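Local coordinates for histone-lysine N-methyltransferase, H3 lysine-9 specific SUVH6 (Arabidopsis thaliana, PDB 6A5K), which transfers methyl groups from S-adenosylmethionine to a lysine in the tail of histone H3, and probably reads methylated DNA through its SRA domain, at residues A[265-270]-A[363-368]; A[355-360]-A[450-455]. The protein carries 1 engineered substitution. All blocks are in the same frame, centred on the assembly; numbering follows the deposited sequence.

Contacts 1 and 2 lie side by side at the SAM site, joined through neighbouring strands 355-359 and 365-369, with their centres about 6 Å apart. Their segments alternate along the chain: 265-270, 355-360, 363-368, 450-455. The two antiparallel strands are tied by a probable hydrogen bond from Gly366 N to Phe358 O (2.9 Å) and by a salt bridge from Arg368 NE to Glu356 OE2 (2.7 Å). Ile357 of contact 2 touches Pro267 and Trp365 of contact 1, and Pro268 touches Phe452, which makes one continuous hydrophobic cluster. Segments 363-368 and 450-455 both bind SAM. Trp365 O and Asn454 OD1 accept from SAM N, with Arg363 O also close by.

Contact 1 of 2, residues A[265-270]-A[363-368]; sequences EKPPLF and RGWGVR. With SAM (S-adenosylmethionine), chain F.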
# COMPACT_ATOMS: atom_id res chain seq x y z
N GLU A 265 -0.60 15.01 25.05
CA GLU A 265 -0.84 16.00 24.00
C GLU A 265 -2.14 15.77 23.24
O GLU A 265 -2.51 14.63 22.94
CB GLU A 265 0.33 15.99 23.02
CG GLU A 265 1.12 17.27 22.93
CD GLU A 265 2.33 17.12 22.02
OE1 GLU A 265 3.33 16.51 22.47
OE2 GLU A 265 2.29 17.59 20.86
N LYS A 266 -2.85 16.85 22.93
CA LYS A 266 -4.02 16.79 22.07
C LYS A 266 -3.61 17.31 20.70
O LYS A 266 -2.56 17.95 20.58
CB LYS A 266 -5.18 17.60 22.66
CG LYS A 266 -6.09 16.79 23.58
CD LYS A 266 -5.35 16.34 24.83
CE LYS A 266 -6.24 15.55 25.76
NZ LYS A 266 -5.52 15.17 27.01
N PRO A 267 -4.41 17.03 19.65
CA PRO A 267 -4.01 17.46 18.30
C PRO A 267 -3.82 18.97 18.19
O PRO A 267 -4.51 19.72 18.89
CB PRO A 267 -5.17 16.99 17.42
CG PRO A 267 -5.79 15.88 18.18
CD PRO A 267 -5.64 16.22 19.62
N PRO A 268 -2.90 19.41 17.33
CA PRO A 268 -2.58 20.84 17.22
C PRO A 268 -3.72 21.66 16.64
O PRO A 268 -4.62 21.14 15.98
CB PRO A 268 -1.37 20.86 16.28
CG PRO A 268 -1.50 19.62 15.48
CD PRO A 268 -2.09 18.60 16.41
N LEU A 269 -3.67 22.96 16.90
CA LEU A 269 -4.71 23.87 16.50
C LEU A 269 -4.57 24.23 15.02
O LEU A 269 -3.48 24.58 14.57
CB LEU A 269 -4.65 25.13 17.37
CG LEU A 269 -5.61 26.28 17.11
CD1 LEU A 269 -7.02 25.84 17.45
CD2 LEU A 269 -5.21 27.47 17.97
N PHE A 270 -5.67 24.11 14.28
CA PHE A 270 -5.75 24.53 12.89
C PHE A 270 -7.19 24.47 12.41
O PHE A 270 -8.03 23.82 13.05
CB PHE A 270 -4.85 23.67 11.98
CG PHE A 270 -5.38 22.28 11.73
CD1 PHE A 270 -5.26 21.30 12.70
CD2 PHE A 270 -6.00 21.97 10.53
CE1 PHE A 270 -5.76 20.02 12.48
CE2 PHE A 270 -6.49 20.69 10.30
CZ PHE A 270 -6.37 19.72 11.27
N ARG A 363 8.31 11.96 15.95
CA ARG A 363 7.96 12.78 14.80
C ARG A 363 6.60 13.46 14.94
O ARG A 363 5.95 13.78 13.95
CB ARG A 363 7.98 11.93 13.52
CG ARG A 363 9.37 11.46 13.12
CD ARG A 363 9.35 10.45 11.96
NE ARG A 363 8.33 9.41 12.17
CZ ARG A 363 8.41 8.45 13.08
NH1 ARG A 363 9.47 8.37 13.88
NH2 ARG A 363 7.43 7.57 13.20
N GLY A 364 6.19 13.70 16.18
CA GLY A 364 4.90 14.33 16.45
C GLY A 364 3.73 13.50 15.96
O GLY A 364 3.70 12.28 16.11
N TRP A 365 2.74 14.17 15.38
CA TRP A 365 1.56 13.49 14.86
C TRP A 365 1.82 12.96 13.45
O TRP A 365 2.49 13.61 12.65
CB TRP A 365 0.35 14.42 14.88
CG TRP A 365 -0.05 14.83 16.26
CD1 TRP A 365 0.45 15.87 16.99
CD2 TRP A 365 -1.04 14.19 17.09
NE1 TRP A 365 -0.16 15.92 18.22
CE2 TRP A 365 -1.08 14.91 18.31
CE3 TRP A 365 -1.88 13.09 16.92
CZ2 TRP A 365 -1.94 14.55 19.35
CZ3 TRP A 365 -2.74 12.75 17.95
CH2 TRP A 365 -2.76 13.47 19.15
N GLY A 366 1.27 11.78 13.16
CA GLY A 366 1.31 11.20 11.83
C GLY A 366 -0.05 10.65 11.42
O GLY A 366 -1.03 10.82 12.14
N VAL A 367 -0.09 9.97 10.28
CA VAL A 367 -1.35 9.47 9.71
C VAL A 367 -1.29 7.97 9.50
O VAL A 367 -0.29 7.45 9.02
CB VAL A 367 -1.68 10.15 8.36
CG1 VAL A 367 -2.96 9.58 7.76
CG2 VAL A 367 -1.80 11.67 8.52
N ARG A 368 -2.35 7.26 9.87
CA ARG A 368 -2.47 5.84 9.53
C ARG A 368 -3.91 5.50 9.15
O ARG A 368 -4.81 6.33 9.30
CB ARG A 368 -2.00 4.94 10.68
CG ARG A 368 -2.85 5.07 11.95
CD ARG A 368 -2.22 4.32 13.13
NE ARG A 368 -2.95 4.57 14.38
CZ ARG A 368 -2.43 4.37 15.59
NH1 ARG A 368 -1.18 3.93 15.71
NH2 ARG A 368 -3.16 4.61 16.67
N SAM F . 4.51 15.51 12.56
CA SAM F . 3.74 16.70 12.14
C SAM F . 2.80 17.23 13.23
O SAM F . 1.99 18.13 12.97
OXT SAM F . 2.81 16.75 14.37
CB SAM F . 2.96 16.41 10.87
CG SAM F . 3.85 16.47 9.64
SD SAM F . 4.36 18.19 9.41
CE SAM F . 3.79 18.42 7.73
C5' SAM F . 6.13 18.11 9.07
C4' SAM F . 6.93 18.10 10.36
O4' SAM F . 6.84 16.82 10.96
C3' SAM F . 8.40 18.36 10.10
O3' SAM F . 8.68 19.74 10.14
C2' SAM F . 9.04 17.62 11.24
O2' SAM F . 8.94 18.43 12.39
C1' SAM F . 8.12 16.44 11.44
N9 SAM F . 8.61 15.28 10.66
C8 SAM F . 7.99 14.67 9.60
N7 SAM F . 8.78 13.65 9.17
C5 SAM F . 9.90 13.62 9.93
C6 SAM F . 11.03 12.80 9.93
N6 SAM F . 11.16 11.81 9.05
N1 SAM F . 12.03 13.04 10.84
C2 SAM F . 11.91 14.06 11.76
N3 SAM F . 10.79 14.86 11.77
C4 SAM F . 9.80 14.64 10.87
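Pro267 and Pro268 lie over the same face of the Trp365 indole. Pro268 CD sits above the five-membered ring, 4.0 Å from its centroid and 23° off the normal, in a CH-pi contact. Pro267 sits over the rim of the six-membered ring, with its CG 4.0 Å from Trp365 CH2. The backbone joining Lys266 to Pro267 is also close, and Pro267 N comes within 3.5 Å of Trp365 CZ2.

Trp365 CG stands beside the backbone N and anti to the carbonyl carbon (chi1 -64°). This sends the ring towards the Pre-SET segment while the backbone stays at SAM. The rim of the ring meets oxygens. Glu265 O lies near the ring plane, 3.6 Å from Trp365 CZ2, and the SAM carboxylate atom OXT lies in the plane at another edge.

The Glu265 side chain runs extended past CG, and its carboxylate plane is 82° from the indole. OE2 stays 4.0 Å from Trp365 NE1. NE1 is buried here and has no hydrogen-bond partner in the model. OE1 of Glu265 is instead in a salt bridge with Lys359.

The Trp365 backbone grips the amino-acid end of the cofactor twice. Its N donates to SAM OXT (2.8 Å), and its O accepts from SAM N (2.8 Å). Arg363 O also lies close to SAM N. Gly364 has a positive phi, and a side chain at this position would clash with OXT. Arg363 bends at chi3, and its CD packs 3.5 Å from SAM C6 on the adenine, while its NH2 forms a salt bridge with Glu491. This Gly-Trp-Gly stretch at the start of a strand is the glycine-rich SAM-binding motif of SET domains, here backed by the Pre-SET loop.

Contact 2 of 2, residues A[355-360]-A[450-455]; sequences LEIFKT and GRFINH. With SAM (S-adenosylmethionine), chain F.
This is a buried hydrophobic contact between strand 355-359, in the six-stranded sheet, and the 3-10 turn leading to the weakly bonded strand at about 454-455 beside SAM. Ile357 supplies both branches to Phe452. Its CG1 lies between the backbone N and the carbonyl carbon (chi1 68°), which carries CD1 over one ring face, 4.2 Å from the centroid in a CH-pi contact. Ile357 CG2 lies on the same face, over the rim, 3.8 Å from Phe452 CD1. Arg451 CG lies over the opposite face, toward its rim, and SAM O approaches obliquely. With only an alanine here in place of Phe452, a gap is likely to open between Ile357 and Arg451, and both Ile357 methyls would lose the ring they rest on.

Further along, Thr360 CG2 loosely touches Asn454 ND2 (4.3 Å). The Asn454 amide is held at both ends: OD1 accepts from SAM N (2.9 Å), and ND2 donates to Glu491. His455 reads the adenine with its backbone. Its N donates to SAM N7 (3.0 Å, 160° at the hydrogen), and its O accepts from SAM N6 (3.1 Å). Arg451 O faces the transferable methyl group. Arg-Phe-Ile-Asn-His holds the Asn-His pair typical of the SET-domain SAM pocket.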
# COMPACT_ATOMS: atom_id res chain seq x y z
N LEU A 355 -9.20 6.97 7.74
CA LEU A 355 -7.94 7.53 8.24
C LEU A 355 -8.06 8.00 9.68
O LEU A 355 -9.15 8.33 10.15
CB LEU A 355 -7.48 8.68 7.35
CG LEU A 355 -7.34 8.40 5.86
CD1 LEU A 355 -6.87 9.64 5.12
CD2 LEU A 355 -6.39 7.23 5.62
N GLU A 356 -6.92 8.03 10.37
CA GLU A 356 -6.83 8.65 11.68
C GLU A 356 -5.44 9.23 11.87
O GLU A 356 -4.48 8.78 11.23
CB GLU A 356 -7.16 7.64 12.79
CG GLU A 356 -6.03 6.72 13.19
CD GLU A 356 -6.42 5.75 14.30
OE1 GLU A 356 -7.61 5.75 14.70
OE2 GLU A 356 -5.54 5.00 14.77
N ILE A 357 -5.32 10.27 12.70
CA ILE A 357 -4.00 10.75 13.08
C ILE A 357 -3.64 10.20 14.45
O ILE A 357 -4.51 9.88 15.27
CB ILE A 357 -3.90 12.29 13.09
CG1 ILE A 357 -4.74 12.92 14.20
CG2 ILE A 357 -4.27 12.86 11.72
CD1 ILE A 357 -4.47 14.41 14.40
N PHE A 358 -2.34 10.06 14.69
CA PHE A 358 -1.89 9.44 15.92
C PHE A 358 -0.54 10.00 16.34
O PHE A 358 0.21 10.53 15.52
CB PHE A 358 -1.80 7.92 15.76
CG PHE A 358 -0.65 7.46 14.90
CD1 PHE A 358 -0.73 7.54 13.51
CD2 PHE A 358 0.51 6.96 15.47
CE1 PHE A 358 0.34 7.13 12.72
CE2 PHE A 358 1.57 6.55 14.69
CZ PHE A 358 1.49 6.64 13.31
N LYS A 359 -0.22 9.88 17.62
CA LYS A 359 1.04 10.41 18.11
C LYS A 359 2.18 9.39 18.00
O LYS A 359 2.06 8.25 18.45
CB LYS A 359 0.90 10.86 19.57
CG LYS A 359 2.04 11.74 20.05
CD LYS A 359 2.13 13.02 19.23
CE LYS A 359 2.56 14.21 20.08
NZ LYS A 359 3.79 13.94 20.87
N THR A 360 3.28 9.83 17.40
CA THR A 360 4.49 9.02 17.32
C THR A 360 5.41 9.43 18.45
O THR A 360 5.16 10.44 19.11
CB THR A 360 5.23 9.21 15.98
OG1 THR A 360 5.80 10.53 15.95
CG2 THR A 360 4.30 9.02 14.80
N GLY A 450 -3.94 15.72 5.18
CA GLY A 450 -2.68 15.61 4.46
C GLY A 450 -1.53 16.33 5.15
O GLY A 450 -0.37 15.92 5.01
N ARG A 451 -1.83 17.39 5.90
CA ARG A 451 -0.80 18.16 6.59
C ARG A 451 -0.07 17.31 7.64
O ARG A 451 1.00 17.68 8.09
CB ARG A 451 -1.40 19.41 7.26
CG ARG A 451 -2.16 19.12 8.56
CD ARG A 451 -3.09 20.27 8.98
NE ARG A 451 -2.38 21.49 9.34
CZ ARG A 451 -1.73 21.68 10.49
NH1 ARG A 451 -1.68 20.70 11.39
NH2 ARG A 451 -1.12 22.82 10.74
N PHE A 452 -0.64 16.18 8.03
CA PHE A 452 -0.07 15.38 9.12
C PHE A 452 0.79 14.21 8.65
O PHE A 452 1.41 13.53 9.46
CB PHE A 452 -1.18 14.86 10.03
CG PHE A 452 -1.79 15.92 10.90
CD1 PHE A 452 -3.10 16.32 10.71
CD2 PHE A 452 -1.06 16.50 11.93
CE1 PHE A 452 -3.67 17.29 11.52
CE2 PHE A 452 -1.62 17.47 12.74
CZ PHE A 452 -2.93 17.87 12.54
N ILE A 453 0.83 13.97 7.34
CA ILE A 453 1.63 12.85 6.81
C ILE A 453 3.13 13.15 6.91
O ILE A 453 3.61 14.16 6.39
CB ILE A 453 1.27 12.53 5.34
CG1 ILE A 453 -0.23 12.22 5.21
CG2 ILE A 453 2.10 11.35 4.82
CD1 ILE A 453 -0.70 12.12 3.77
N ASN A 454 3.85 12.28 7.61
CA ASN A 454 5.28 12.48 7.86
C ASN A 454 6.16 12.06 6.69
O ASN A 454 5.71 11.41 5.76
CB ASN A 454 5.69 11.74 9.14
CG ASN A 454 5.24 12.45 10.40
OD1 ASN A 454 5.20 13.68 10.44
ND2 ASN A 454 4.88 11.69 11.43
N HIS A 455 7.44 12.43 6.76
CA HIS A 455 8.40 12.01 5.75
C HIS A 455 9.00 10.63 6.06
O HIS A 455 9.23 10.30 7.23
CB HIS A 455 9.54 13.02 5.63
CG HIS A 455 10.76 12.46 4.96
ND1 HIS A 455 10.90 12.43 3.59
CD2 HIS A 455 11.87 11.86 5.46
CE1 HIS A 455 12.05 11.87 3.27
NE2 HIS A 455 12.66 11.51 4.39
N SAM F . 4.51 15.51 12.56
CA SAM F . 3.74 16.70 12.14
C SAM F . 2.80 17.23 13.23
O SAM F . 1.99 18.13 12.97
OXT SAM F . 2.81 16.75 14.37
CB SAM F . 2.96 16.41 10.87
CG SAM F . 3.85 16.47 9.64
SD SAM F . 4.36 18.19 9.41
CE SAM F . 3.79 18.42 7.73
C5' SAM F . 6.13 18.11 9.07
C4' SAM F . 6.93 18.10 10.36
O4' SAM F . 6.84 16.82 10.96
C3' SAM F . 8.40 18.36 10.10
O3' SAM F . 8.68 19.74 10.14
C2' SAM F . 9.04 17.62 11.24
O2' SAM F . 8.94 18.43 12.39
C1' SAM F . 8.12 16.44 11.44
N9 SAM F . 8.61 15.28 10.66
C8 SAM F . 7.99 14.67 9.60
N7 SAM F . 8.78 13.65 9.17
C5 SAM F . 9.90 13.62 9.93
C6 SAM F . 11.03 12.80 9.93
N6 SAM F . 11.16 11.81 9.05
N1 SAM F . 12.03 13.04 10.84
C2 SAM F . 11.91 14.06 11.76
N3 SAM F . 10.79 14.86 11.77
C4 SAM F . 9.80 14.64 10.87